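Local coordinates for solute binding protein MsmE (Bacillus subtilis subsp. subtilis str. 168, PDB 4R6H) that binds melibiose, raffinose and stachyose as the solute-binding subunit of the MelEDC-MsmX ABC transporter that imports these sugars, at residues H95-R101 / D375-N381; P159-M163 / I290-I295; T208-H212 / H296-I302; P301-G306 / V368-Y373. One frame throughout, in Å; residues are numbered along the deposited sequence. Where two conformers were deposited one is given.

Contact 1 (H95-R101 / D375-N381); sequences HGWGKIR and DRLYLPN
R376 lays its aliphatic stem over the indole of W97, the two side chains crossing at about a right angle. R376 CA sits above the six-membered ring, 4.0 Å from its centroid, in a CH-pi contact. R376 CD comes within 3.5 Å of W97 NE1. An extended run from CG to NE carries the guanidinium past the indole, turned only 11° from its plane. There R376 NH1 makes a weak, bent hydrogen bond to H95 O at 2.8 Å. This is a meeting of the two lobes of a solute-binding protein: 95-101 belongs to the lobe with the N-terminus, and helix 374-378 to the other. In this family the sugar binds between the lobes. R101 NH2 lies on the opposite face of the indole, 3.2 Å above its plane. N381 OD1 comes to the edge of the R101 guanidinium, while N381 ND2 bonds to E76. I100 CD1 touches R376 O at 3.4 Å. Water 1 donates to both G96 O and R376 O.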
loop_
_atom_site.group_PDB
_atom_site.type_symbol
_atom_site.label_atom_id
_atom_site.label_comp_id
_atom_site.label_asym_id
_atom_site.label_seq_id
_atom_site.Cartn_x
_atom_site.Cartn_y
_atom_site.Cartn_z
ATOM N N HIS A 95 -9.695 -1.879 -3.254
ATOM C CA HIS A 95 -8.546 -1.691 -2.363
ATOM C C HIS A 95 -7.501 -2.798 -2.343
ATOM O O HIS A 95 -7.121 -3.276 -1.269
ATOM C CB HIS A 95 -9.042 -1.366 -0.944
ATOM C CG HIS A 95 -9.767 -2.485 -0.248
ATOM N ND1 HIS A 95 -9.231 -3.142 0.844
ATOM C CD2 HIS A 95 -11.015 -2.976 -0.399
ATOM C CE1 HIS A 95 -10.096 -4.036 1.280
ATOM N NE2 HIS A 95 -11.194 -3.945 0.553
ATOM N N GLY A 96 -7.048 -3.186 -3.521
ATOM C CA GLY A 96 -5.974 -4.190 -3.676
ATOM C C GLY A 96 -6.405 -5.618 -3.835
ATOM O O GLY A 96 -5.559 -6.503 -3.939
ATOM N N TRP A 97 -7.715 -5.848 -3.866
ATOM C CA TRP A 97 -8.291 -7.178 -3.963
ATOM C C TRP A 97 -9.207 -7.329 -5.181
ATOM O O TRP A 97 -10.065 -8.209 -5.175
ATOM C CB TRP A 97 -9.079 -7.486 -2.684
ATOM C CG TRP A 97 -8.281 -7.507 -1.419
ATOM C CD1 TRP A 97 -8.015 -6.436 -0.585
ATOM C CD2 TRP A 97 -7.661 -8.638 -0.829
ATOM N NE1 TRP A 97 -7.248 -6.850 0.471
ATOM C CE2 TRP A 97 -7.011 -8.194 0.351
ATOM C CE3 TRP A 97 -7.583 -9.985 -1.181
ATOM C CZ2 TRP A 97 -6.312 -9.069 1.199
ATOM C CZ3 TRP A 97 -6.874 -10.851 -0.346
ATOM C CH2 TRP A 97 -6.240 -10.374 0.820
ATOM N N GLY A 98 -9.011 -6.488 -6.191
ATOM C CA GLY A 98 -9.893 -6.433 -7.370
ATOM C C GLY A 98 -10.169 -7.777 -8.038
ATOM O O GLY A 98 -11.328 -8.184 -8.215
ATOM N N LYS A 99 -9.106 -8.509 -8.358
ATOM C CA LYS A 99 -9.267 -9.765 -9.075
ATOM C C LYS A 99 -9.679 -10.884 -8.130
ATOM O O LYS A 99 -10.655 -11.586 -8.374
ATOM C CB LYS A 99 -7.992 -10.137 -9.795
ATOM C CG LYS A 99 -7.517 -9.103 -10.790
ATOM C CD LYS A 99 -6.204 -9.597 -11.376
ATOM C CE LYS A 99 -5.892 -8.944 -12.690
ATOM N NZ LYS A 99 -4.558 -9.423 -13.164
ATOM N N ILE A 100 -8.951 -11.022 -7.028
ATOM C CA ILE A 100 -9.112 -12.179 -6.141
ATOM C C ILE A 100 -10.455 -12.214 -5.437
ATOM O O ILE A 100 -11.083 -13.254 -5.337
ATOM C CB ILE A 100 -7.988 -12.242 -5.071
ATOM C CG1 ILE A 100 -6.655 -12.599 -5.750
ATOM C CG2 ILE A 100 -8.341 -13.232 -3.956
ATOM C CD1 ILE A 100 -5.546 -13.014 -4.806
ATOM N N ARG A 101 -10.887 -11.059 -4.942
ATOM C CA ARG A 101 -12.083 -10.981 -4.134
ATOM C C ARG A 101 -13.293 -10.529 -4.948
ATOM O O ARG A 101 -14.407 -10.977 -4.701
ATOM C CB ARG A 101 -11.821 -10.011 -2.990
ATOM C CG ARG A 101 -12.884 -9.947 -1.924
ATOM C CD ARG A 101 -12.423 -9.197 -0.685
ATOM N NE ARG A 101 -11.311 -9.820 0.057
ATOM C CZ ARG A 101 -10.638 -9.256 1.064
ATOM N NH1 ARG A 101 -10.922 -8.024 1.507
ATOM N NH2 ARG A 101 -9.646 -9.915 1.655
ATOM N N ASP A 375 0.874 -9.747 0.470
ATOM C CA ASP A 375 -0.135 -10.499 1.206
ATOM C C ASP A 375 -1.466 -10.556 0.475
ATOM O O ASP A 375 -2.204 -11.545 0.601
ATOM C CB ASP A 375 -0.330 -9.964 2.633
ATOM C CG ASP A 375 -1.056 -8.620 2.678
ATOM O OD1 ASP A 375 -0.582 -7.628 2.082
ATOM O OD2 ASP A 375 -2.143 -8.561 3.302
ATOM N N ARG A 376 -1.767 -9.516 -0.281
ATOM C CA ARG A 376 -3.029 -9.441 -0.995
ATOM C C ARG A 376 -3.081 -10.385 -2.179
ATOM O O ARG A 376 -4.139 -10.896 -2.526
ATOM C CB ARG A 376 -3.335 -7.960 -1.357
ATOM C CG ARG A 376 -3.387 -7.085 -0.109
ATOM C CD ARG A 376 -3.992 -5.692 -0.336
ATOM N NE ARG A 376 -3.404 -4.709 0.589
ATOM C CZ ARG A 376 -3.666 -3.399 0.597
ATOM N NH1 ARG A 376 -4.540 -2.877 -0.250
ATOM N NH2 ARG A 376 -3.034 -2.596 1.459
ATOM N N LEU A 377 -1.951 -10.698 -2.776
ATOM C CA LEU A 377 -1.951 -11.579 -3.899
ATOM C C LEU A 377 -1.558 -13.022 -3.581
ATOM O O LEU A 377 -2.038 -13.933 -4.237
ATOM C CB LEU A 377 -1.063 -10.956 -4.998
ATOM C CG LEU A 377 -1.311 -11.343 -6.461
ATOM C CD1 LEU A 377 -2.689 -10.870 -6.903
ATOM C CD2 LEU A 377 -0.246 -10.773 -7.378
ATOM N N TYR A 378 -0.697 -13.233 -2.573
ATOM C CA TYR A 378 -0.010 -14.516 -2.379
ATOM C C TYR A 378 -0.339 -15.259 -1.091
ATOM O O TYR A 378 0.020 -16.427 -0.973
ATOM C CB TYR A 378 1.508 -14.310 -2.531
ATOM C CG TYR A 378 1.877 -13.897 -3.923
ATOM C CD1 TYR A 378 1.784 -14.818 -4.964
ATOM C CD2 TYR A 378 2.273 -12.606 -4.241
ATOM C CE1 TYR A 378 2.068 -14.470 -6.271
ATOM C CE2 TYR A 378 2.573 -12.238 -5.530
ATOM C CZ TYR A 378 2.454 -13.166 -6.564
ATOM O OH TYR A 378 2.761 -12.825 -7.870
ATOM N N LEU A 379 -1.027 -14.608 -0.136
ATOM C CA LEU A 379 -1.339 -15.167 1.149
ATOM C C LEU A 379 -2.847 -15.179 1.367
ATOM O O LEU A 379 -3.568 -14.276 0.882
ATOM C CB LEU A 379 -0.673 -14.349 2.271
ATOM C CG LEU A 379 0.857 -14.337 2.248
ATOM C CD1 LEU A 379 1.402 -13.586 3.404
ATOM C CD2 LEU A 379 1.451 -15.750 2.187
ATOM N N PRO A 380 -3.320 -16.169 2.119
ATOM C CA PRO A 380 -4.744 -16.146 2.462
ATOM C C PRO A 380 -5.090 -14.966 3.359
ATOM O O PRO A 380 -4.268 -14.470 4.141
ATOM C CB PRO A 380 -4.936 -17.459 3.214
ATOM C CG PRO A 380 -3.589 -17.822 3.746
ATOM C CD PRO A 380 -2.614 -17.308 2.732
ATOM N N ASN A 381 -6.329 -14.505 3.234
ATOM C CA ASN A 381 -6.801 -13.417 4.038
ATOM C C ASN A 381 -6.651 -13.741 5.510
ATOM O O ASN A 381 -6.997 -14.847 5.952
ATOM C CB ASN A 381 -8.280 -13.156 3.687
ATOM C CG ASN A 381 -8.824 -11.895 4.321
ATOM O OD1 ASN A 381 -8.107 -10.918 4.538
ATOM N ND2 ASN A 381 -10.117 -11.904 4.591
HETATM O O HOH W 1 -5.367 -9.198 -4.406
#

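Contact 2 (P159-M163 / I290-I295); sequences PPETM and IPTPAI
The loop 159-163 holds A294 by both its backbone N-H and its carbonyl. A294 N donates to E161 O at 3.0 Å, approaching from above the carbonyl plane. M163 N donates to A294 O at 2.8 Å, nearly in line with the C=O bond. Together they form a single beta bridge, with T162 facing A294. P293 CB presses on the bridge at 3.6 Å from T162 C. M163 CB meets I295 CG1 beside it. F201 of helix 192-206 and Y230 of helix 229-240 close over M163. Buried I290 extends the packed part. It turns CG1 into the position between its backbone N and carbonyl carbon (chi1 59°), and CD1 then reaches P160 CD at 3.8 Å. I290 CG2 touches P159 CB at the same distance.

The loose side is wetter. Between P160 O and P291 O there is no direct bond; water 2 donates to both. The E161 side chain starts away from the partner segment and is exposed at the rim.

T162 is the N-cap of helix 163-177, its OG1 bonded to D165 N. The arrangement is thus a beta bridge at a helix N-terminus, tying the helix start to the chain leaving strand 287-291.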
loop_
_atom_site.group_PDB
_atom_site.type_symbol
_atom_site.label_atom_id
_atom_site.label_comp_id
_atom_site.label_asym_id
_atom_site.label_seq_id
_atom_site.Cartn_x
_atom_site.Cartn_y
_atom_site.Cartn_z
ATOM N N PRO A 159 21.670 6.389 -1.729
ATOM C CA PRO A 159 20.485 5.574 -1.468
ATOM C C PRO A 159 20.722 4.082 -1.716
ATOM O O PRO A 159 21.198 3.710 -2.789
ATOM C CB PRO A 159 19.431 6.129 -2.445
ATOM C CG PRO A 159 20.012 7.367 -3.050
ATOM C CD PRO A 159 21.498 7.324 -2.862
ATOM N N PRO A 160 20.378 3.227 -0.731
ATOM C CA PRO A 160 20.654 1.812 -0.926
ATOM C C PRO A 160 19.668 1.103 -1.869
ATOM O O PRO A 160 18.436 1.330 -1.772
ATOM C CB PRO A 160 20.548 1.234 0.499
ATOM C CG PRO A 160 19.625 2.156 1.203
ATOM C CD PRO A 160 19.927 3.518 0.647
ATOM N N GLU A 161 20.207 0.243 -2.735
ATOM C CA GLU A 161 19.434 -0.467 -3.736
ATOM C C GLU A 161 19.284 -1.967 -3.421
ATOM O O GLU A 161 18.542 -2.677 -4.130
ATOM C CB GLU A 161 20.079 -0.313 -5.125
ATOM C CG GLU A 161 20.182 1.161 -5.541
ATOM C CD GLU A 161 20.845 1.396 -6.899
ATOM O OE1 GLU A 161 21.149 0.439 -7.629
ATOM O OE2 GLU A 161 21.080 2.576 -7.216
ATOM N N THR A 162 20.019 -2.438 -2.420
ATOM C CA THR A 162 19.988 -3.843 -2.021
ATOM C C THR A 162 19.867 -3.903 -0.511
ATOM O O THR A 162 20.234 -2.952 0.206
ATOM C CB THR A 162 21.270 -4.607 -2.431
ATOM O OG1 THR A 162 22.371 -4.193 -1.586
ATOM C CG2 THR A 162 21.633 -4.398 -3.917
ATOM N N MET A 163 19.345 -5.027 -0.014
ATOM C CA MET A 163 19.267 -5.240 1.432
ATOM C C MET A 163 20.629 -5.128 2.118
ATOM O O MET A 163 20.759 -4.506 3.166
ATOM C CB MET A 163 18.615 -6.573 1.755
ATOM C CG MET A 163 18.503 -6.867 3.215
ATOM S SD MET A 163 17.305 -5.827 4.056
ATOM C CE MET A 163 15.805 -6.811 3.838
ATOM N N ILE A 290 12.647 6.182 -1.455
ATOM C CA ILE A 290 13.299 5.315 -2.411
ATOM C C ILE A 290 12.504 4.023 -2.512
ATOM O O ILE A 290 11.792 3.664 -1.593
ATOM C CB ILE A 290 14.784 5.012 -2.035
ATOM C CG1 ILE A 290 14.884 4.346 -0.671
ATOM C CG2 ILE A 290 15.601 6.284 -2.099
ATOM C CD1 ILE A 290 16.333 4.060 -0.302
ATOM N N PRO A 291 12.666 3.309 -3.647
ATOM C CA PRO A 291 11.993 2.035 -3.809
ATOM C C PRO A 291 12.479 1.023 -2.760
ATOM O O PRO A 291 13.536 1.202 -2.131
ATOM C CB PRO A 291 12.432 1.572 -5.206
ATOM C CG PRO A 291 13.089 2.699 -5.863
ATOM C CD PRO A 291 13.420 3.718 -4.834
ATOM N N THR A 292 11.728 -0.043 -2.610
ATOM C CA THR A 292 12.121 -1.146 -1.729
ATOM C C THR A 292 13.375 -1.793 -2.282
ATOM O O THR A 292 13.390 -2.187 -3.446
ATOM C CB THR A 292 10.999 -2.205 -1.631
ATOM O OG1 THR A 292 9.812 -1.595 -1.102
ATOM C CG2 THR A 292 11.381 -3.329 -0.698
ATOM N N PRO A 293 14.446 -1.889 -1.463
ATOM C CA PRO A 293 15.650 -2.560 -1.959
ATOM C C PRO A 293 15.423 -4.003 -2.388
ATOM O O PRO A 293 14.633 -4.733 -1.778
ATOM C CB PRO A 293 16.579 -2.501 -0.761
ATOM C CG PRO A 293 16.176 -1.267 -0.004
ATOM C CD PRO A 293 14.657 -1.258 -0.159
ATOM N N ALA A 294 16.186 -4.402 -3.401
ATOM C CA ALA A 294 16.223 -5.777 -3.863
ATOM C C ALA A 294 17.012 -6.656 -2.891
ATOM O O ALA A 294 17.780 -6.164 -2.064
ATOM C CB ALA A 294 16.883 -5.823 -5.234
ATOM N N ILE A 295 16.780 -7.963 -3.024
ATOM C CA ILE A 295 17.423 -8.954 -2.164
ATOM C C ILE A 295 18.336 -9.894 -2.936
ATOM O O ILE A 295 19.417 -10.227 -2.433
ATOM C CB ILE A 295 16.342 -9.711 -1.352
ATOM C CG1 ILE A 295 15.831 -8.789 -0.238
ATOM C CG2 ILE A 295 16.889 -11.003 -0.685
ATOM C CD1 ILE A 295 14.563 -9.268 0.459
HETATM O O HOH W 2 16.174 1.235 -3.267
#

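Contact 3 (T208-H212 / H296-I302); sequences TDPAH and HPGDDPI
T208 carries OG1 between its backbone N and carbonyl carbon (chi1 50°), and D299 swings CG opposite its own N (chi1 -163°); these two torsions bring the hydroxyl to the carboxylate, the side chains crossing at about a right angle. T208 OG1 donates to the syn lone pair of D299 OD2 at 2.7 Å. Water 3 links the same hydroxyl to D300 O, and water 4 joins T208 O to D299 OD1. T208 CG2 and CG1 of buried I302 meet tip to tip at 4.0 Å.

H212 CB stands over the middle of the H296 ring, 3.6 Å from its centroid. The two rings form an offset stack, planes 17° apart and centroids 4.8 Å. H212 ND1 donates to D209 OD2 at 2.7 Å. The acceptor lies in the imidazole plane, but the ring meets the carboxylate from above. D209 OD2 also packs against H296 CB at 3.3 Å. H296 NE2 is bonded to L205 O, which fixes the ring under H212. A type II turn runs from H296 to D299.

H212 also touches a crystal neighbour. Of the two carboxylates D209 alone meets both histidines, D299 OD2 being held by T208 OG1. D209 would probably stabilise a proton on H212 ND1. Two charged rings this close would be costly, so at most one is likely to be doubly protonated.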
loop_
_atom_site.group_PDB
_atom_site.type_symbol
_atom_site.label_atom_id
_atom_site.label_comp_id
_atom_site.label_asym_id
_atom_site.label_seq_id
_atom_site.Cartn_x
_atom_site.Cartn_y
_atom_site.Cartn_z
ATOM N N THR A 208 9.980 -11.063 -7.236
ATOM C CA THR A 208 10.439 -10.277 -8.389
ATOM C C THR A 208 11.485 -10.978 -9.258
ATOM O O THR A 208 11.553 -10.698 -10.469
ATOM C CB THR A 208 10.955 -8.896 -8.008
ATOM O OG1 THR A 208 11.901 -9.001 -6.953
ATOM C CG2 THR A 208 9.799 -8.016 -7.530
ATOM N N ASP A 209 12.300 -11.842 -8.668
ATOM C CA ASP A 209 13.442 -12.442 -9.437
ATOM C C ASP A 209 12.972 -13.743 -10.068
ATOM O O ASP A 209 12.624 -14.662 -9.378
ATOM C CB ASP A 209 14.634 -12.636 -8.512
ATOM C CG ASP A 209 15.871 -13.103 -9.230
ATOM O OD1 ASP A 209 15.883 -13.163 -10.465
ATOM O OD2 ASP A 209 16.828 -13.411 -8.519
ATOM N N PRO A 210 12.945 -13.802 -11.423
ATOM C CA PRO A 210 12.441 -15.033 -12.072
ATOM C C PRO A 210 13.208 -16.303 -11.664
ATOM O O PRO A 210 12.605 -17.361 -11.511
ATOM C CB PRO A 210 12.607 -14.759 -13.576
ATOM C CG PRO A 210 13.156 -13.397 -13.723
ATOM C CD PRO A 210 13.373 -12.765 -12.375
ATOM N N ALA A 211 14.512 -16.179 -11.410
ATOM C CA ALA A 211 15.299 -17.328 -10.980
ATOM C C ALA A 211 15.150 -17.670 -9.492
ATOM O O ALA A 211 15.620 -18.712 -9.060
ATOM C CB ALA A 211 16.768 -17.099 -11.309
ATOM N N HIS A 212 14.504 -16.782 -8.710
ATOM C CA HIS A 212 14.383 -16.955 -7.275
ATOM C C HIS A 212 13.033 -16.505 -6.807
ATOM O O HIS A 212 12.904 -15.572 -6.001
ATOM C CB HIS A 212 15.523 -16.210 -6.527
ATOM C CG HIS A 212 16.886 -16.615 -6.997
ATOM N ND1 HIS A 212 17.663 -15.830 -7.819
ATOM C CD2 HIS A 212 17.565 -17.777 -6.842
ATOM C CE1 HIS A 212 18.780 -16.470 -8.116
ATOM N NE2 HIS A 212 18.751 -17.648 -7.524
ATOM N N HIS A 296 17.918 -10.355 -4.097
ATOM C CA HIS A 296 18.740 -11.279 -4.878
ATOM C C HIS A 296 19.684 -10.540 -5.828
ATOM O O HIS A 296 19.374 -9.488 -6.351
ATOM C CB HIS A 296 17.850 -12.212 -5.670
ATOM C CG HIS A 296 16.972 -13.051 -4.815
ATOM N ND1 HIS A 296 17.438 -14.137 -4.109
ATOM C CD2 HIS A 296 15.660 -12.930 -4.500
ATOM C CE1 HIS A 296 16.454 -14.651 -3.402
ATOM N NE2 HIS A 296 15.368 -13.927 -3.608
ATOM N N PRO A 297 20.859 -11.119 -6.073
ATOM C CA PRO A 297 21.830 -10.453 -6.943
ATOM C C PRO A 297 21.291 -10.209 -8.329
ATOM O O PRO A 297 20.642 -11.059 -8.924
ATOM C CB PRO A 297 23.024 -11.432 -7.004
ATOM C CG PRO A 297 22.668 -12.616 -6.180
ATOM C CD PRO A 297 21.332 -12.418 -5.535
ATOM N N GLY A 298 21.552 -9.000 -8.813
ATOM C CA GLY A 298 21.130 -8.611 -10.143
ATOM C C GLY A 298 19.699 -8.114 -10.233
ATOM O O GLY A 298 19.326 -7.582 -11.266
ATOM N N ASP A 299 18.884 -8.309 -9.183
ATOM C CA ASP A 299 17.494 -7.877 -9.225
ATOM C C ASP A 299 17.397 -6.374 -8.922
ATOM O O ASP A 299 18.253 -5.820 -8.275
ATOM C CB ASP A 299 16.690 -8.696 -8.221
ATOM C CG ASP A 299 15.190 -8.628 -8.444
ATOM O OD1 ASP A 299 14.708 -8.275 -9.543
ATOM O OD2 ASP A 299 14.510 -8.977 -7.478
ATOM N N ASP A 300 16.344 -5.744 -9.444
ATOM C CA ASP A 300 16.140 -4.311 -9.304
ATOM C C ASP A 300 15.277 -4.017 -8.067
ATOM O O ASP A 300 14.405 -4.828 -7.699
ATOM C CB ASP A 300 15.402 -3.776 -10.540
ATOM C CG ASP A 300 16.238 -3.840 -11.828
ATOM O OD1 ASP A 300 17.468 -3.781 -11.744
ATOM O OD2 ASP A 300 15.639 -3.885 -12.922
ATOM N N PRO A 301 15.480 -2.831 -7.488
ATOM C CA PRO A 301 14.543 -2.324 -6.476
ATOM C C PRO A 301 13.139 -2.207 -7.069
ATOM O O PRO A 301 12.959 -2.170 -8.303
ATOM C CB PRO A 301 15.105 -0.955 -6.096
ATOM C CG PRO A 301 16.549 -0.993 -6.543
ATOM C CD PRO A 301 16.626 -1.931 -7.693
ATOM N N ILE A 302 12.153 -2.139 -6.197
ATOM C CA ILE A 302 10.765 -2.269 -6.611
ATOM C C ILE A 302 9.894 -1.338 -5.764
ATOM O O ILE A 302 10.100 -1.201 -4.552
ATOM C CB ILE A 302 10.332 -3.784 -6.483
ATOM C CG1 ILE A 302 9.013 -4.088 -7.147
ATOM C CG2 ILE A 302 10.317 -4.251 -5.034
ATOM C CD1 ILE A 302 9.055 -4.025 -8.632
HETATM O O HOH W 3 13.010 -6.311 -5.750
HETATM O O HOH W 4 13.071 -8.941 -12.042
HETATM O O HOH W 5 18.708 -11.495 -10.855
#

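Contact 4 (P301-G306 / V368-Y373); sequences PIWIGG and VKVEPY
This is a parallel strand pairing in the mixed sheet of the lobe that lacks the N-terminus, joining strand 303-306 to strand 370-372. The short axes are strongly twisted, 57° apart. Three backbone bonds hold the pair. W303 N donates to K369 O at 3.0 Å, E371 N to W303 O at 2.9 Å, and G305 N to E371 O at 2.8 Å. Beyond these, water takes over: water 6 joins P301 O to K369 N, and water 7 joins G305 O to Y373 N.

Strand 303-306 also pairs with 141-148, antiparallel, within the alpha/beta lobe of this binding-protein fold. Strand 370-372 runs almost directly into helix 374-378, with Y373 at the N-cap position.

W303 and V370 share one face of the sheet. CD1 and NE1 of W303 touch V368, with CD1 3.6 Å from V368 CG1. The same indole makes a cation-pi contact with K142 and an edge-to-face contact with Y362. I304 and E371 point to the other face. E371 CG packs on I302 CG1 at 3.7 Å, its chain bent at chi2. I304 holds CG2 opposite its backbone N and so sets that methyl over the middle of the Y373 ring. Y373 has two deposited conformers; this CH-pi contact and the bond from Y373 OH to D143 hold for one and are doubtful for the other.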
loop_
_atom_site.group_PDB
_atom_site.type_symbol
_atom_site.label_atom_id
_atom_site.label_comp_id
_atom_site.label_asym_id
_atom_site.label_seq_id
_atom_site.Cartn_x
_atom_site.Cartn_y
_atom_site.Cartn_z
ATOM N N PRO A 301 15.480 -2.831 -7.488
ATOM C CA PRO A 301 14.543 -2.324 -6.476
ATOM C C PRO A 301 13.139 -2.207 -7.069
ATOM O O PRO A 301 12.959 -2.170 -8.303
ATOM C CB PRO A 301 15.105 -0.955 -6.096
ATOM C CG PRO A 301 16.549 -0.993 -6.543
ATOM C CD PRO A 301 16.626 -1.931 -7.693
ATOM N N ILE A 302 12.153 -2.139 -6.197
ATOM C CA ILE A 302 10.765 -2.269 -6.611
ATOM C C ILE A 302 9.894 -1.338 -5.764
ATOM O O ILE A 302 10.100 -1.201 -4.552
ATOM C CB ILE A 302 10.332 -3.784 -6.483
ATOM C CG1 ILE A 302 9.013 -4.088 -7.147
ATOM C CG2 ILE A 302 10.317 -4.251 -5.034
ATOM C CD1 ILE A 302 9.055 -4.025 -8.632
ATOM N N TRP A 303 8.908 -0.689 -6.414
ATOM C CA TRP A 303 7.830 -0.030 -5.664
ATOM C C TRP A 303 6.721 -1.027 -5.319
ATOM O O TRP A 303 6.310 -1.811 -6.172
ATOM C CB TRP A 303 7.204 1.097 -6.476
ATOM C CG TRP A 303 8.048 2.324 -6.722
ATOM C CD1 TRP A 303 8.405 2.822 -7.926
ATOM C CD2 TRP A 303 8.569 3.231 -5.752
ATOM N NE1 TRP A 303 9.141 3.939 -7.789
ATOM C CE2 TRP A 303 9.259 4.236 -6.453
ATOM C CE3 TRP A 303 8.549 3.276 -4.352
ATOM C CZ2 TRP A 303 9.920 5.269 -5.814
ATOM C CZ3 TRP A 303 9.168 4.316 -3.707
ATOM C CH2 TRP A 303 9.870 5.292 -4.421
ATOM N N ILE A 304 6.218 -0.966 -4.098
ATOM C CA ILE A 304 5.161 -1.875 -3.640
ATOM C C ILE A 304 3.864 -1.149 -3.510
ATOM O O ILE A 304 3.792 -0.061 -2.898
ATOM C CB ILE A 304 5.490 -2.503 -2.275
ATOM C CG1 ILE A 304 6.849 -3.258 -2.287
ATOM C CG2 ILE A 304 4.377 -3.401 -1.809
ATOM C CD1 ILE A 304 6.939 -4.319 -3.331
ATOM N N GLY A 305 2.808 -1.745 -4.016
ATOM C CA GLY A 305 1.476 -1.141 -3.830
ATOM C C GLY A 305 0.548 -1.448 -4.967
ATOM O O GLY A 305 -0.060 -2.540 -5.023
ATOM N N GLY A 306 0.474 -0.509 -5.882
ATOM C CA GLY A 306 -0.417 -0.634 -7.037
ATOM C C GLY A 306 -1.765 -0.065 -6.723
ATOM O O GLY A 306 -1.873 1.130 -6.536
ATOM N N VAL A 368 11.200 2.549 -12.331
ATOM C CA VAL A 368 11.114 1.443 -11.375
ATOM C C VAL A 368 9.712 0.823 -11.501
ATOM O O VAL A 368 8.719 1.537 -11.608
ATOM C CB VAL A 368 11.410 1.924 -9.920
ATOM C CG1 VAL A 368 11.219 0.835 -8.849
ATOM C CG2 VAL A 368 12.828 2.487 -9.835
ATOM N N LYS A 369 9.635 -0.502 -11.460
ATOM C CA LYS A 369 8.384 -1.197 -11.631
ATOM C C LYS A 369 7.582 -1.251 -10.336
ATOM O O LYS A 369 8.099 -0.877 -9.251
ATOM C CB LYS A 369 8.645 -2.606 -12.214
ATOM C CG LYS A 369 9.383 -2.585 -13.559
ATOM C CD LYS A 369 8.587 -1.942 -14.663
ATOM C CE LYS A 369 9.384 -1.881 -15.960
ATOM N NZ LYS A 369 9.292 -0.523 -16.571
ATOM N N VAL A 370 6.340 -1.702 -10.465
ATOM C CA VAL A 370 5.427 -1.771 -9.338
ATOM C C VAL A 370 4.966 -3.193 -9.156
ATOM O O VAL A 370 4.632 -3.886 -10.149
ATOM C CB VAL A 370 4.203 -0.843 -9.520
ATOM C CG1 VAL A 370 3.215 -1.020 -8.367
ATOM C CG2 VAL A 370 4.682 0.603 -9.612
ATOM N N GLU A 371 4.961 -3.628 -7.906
ATOM C CA GLU A 371 4.429 -4.923 -7.541
ATOM C C GLU A 371 3.281 -4.742 -6.541
ATOM O O GLU A 371 3.371 -3.918 -5.610
ATOM C CB GLU A 371 5.505 -5.804 -6.887
ATOM C CG GLU A 371 6.354 -6.558 -7.911
ATOM C CD GLU A 371 5.586 -7.735 -8.483
ATOM O OE1 GLU A 371 4.881 -8.462 -7.728
ATOM O OE2 GLU A 371 5.659 -7.880 -9.718
ATOM N N PRO A 372 2.212 -5.528 -6.676
ATOM C CA PRO A 372 1.169 -5.466 -5.675
ATOM C C PRO A 372 1.629 -5.928 -4.306
ATOM O O PRO A 372 2.582 -6.722 -4.183
ATOM C CB PRO A 372 0.079 -6.420 -6.227
ATOM C CG PRO A 372 0.849 -7.361 -7.103
ATOM C CD PRO A 372 1.954 -6.554 -7.706
ATOM N N TYR A 373 0.954 -5.505 -3.253
ATOM C CA TYR A 373 1.298 -5.998 -1.927
ATOM C C TYR A 373 1.256 -7.513 -1.854
ATOM O O TYR A 373 0.285 -8.162 -2.251
ATOM C CB TYR A 373 0.416 -5.381 -0.836
ATOM C CG TYR A 373 1.078 -4.180 -0.213
ATOM C CD1 TYR A 373 2.049 -4.336 0.770
ATOM C CD2 TYR A 373 0.788 -2.907 -0.652
ATOM C CE1 TYR A 373 2.674 -3.251 1.328
ATOM C CE2 TYR A 373 1.412 -1.806 -0.103
ATOM C CZ TYR A 373 2.349 -1.989 0.889
ATOM O OH TYR A 373 2.982 -0.913 1.447
HETATM O O HOH W 6 11.873 -2.286 -10.784
HETATM O O HOH W 7 -1.550 -4.256 -3.190
#

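Contacts 2, 3 and 4 form one continuous patch in the lobe that lacks the N-terminus. Contacts 2 and 3 have centres 11 Å apart, and T292 N lies 2.8 Å from I302 O, a probable hydrogen bond between them. Contacts 3 and 4 share P301 and I302. T208 CG2 also packs on E371 CG at 3.8 Å. Contact 1 is of another kind, since it crosses between the lobes. It joins contact 4 through L377 CD2 and P372 CG, 3.6 Å apart. Contacts 1 and 2 do not touch, their nearest atoms being about 12 Å apart. The structure is an open conformation, and contact 1, which spans the two lobes, may change when they close on sugar.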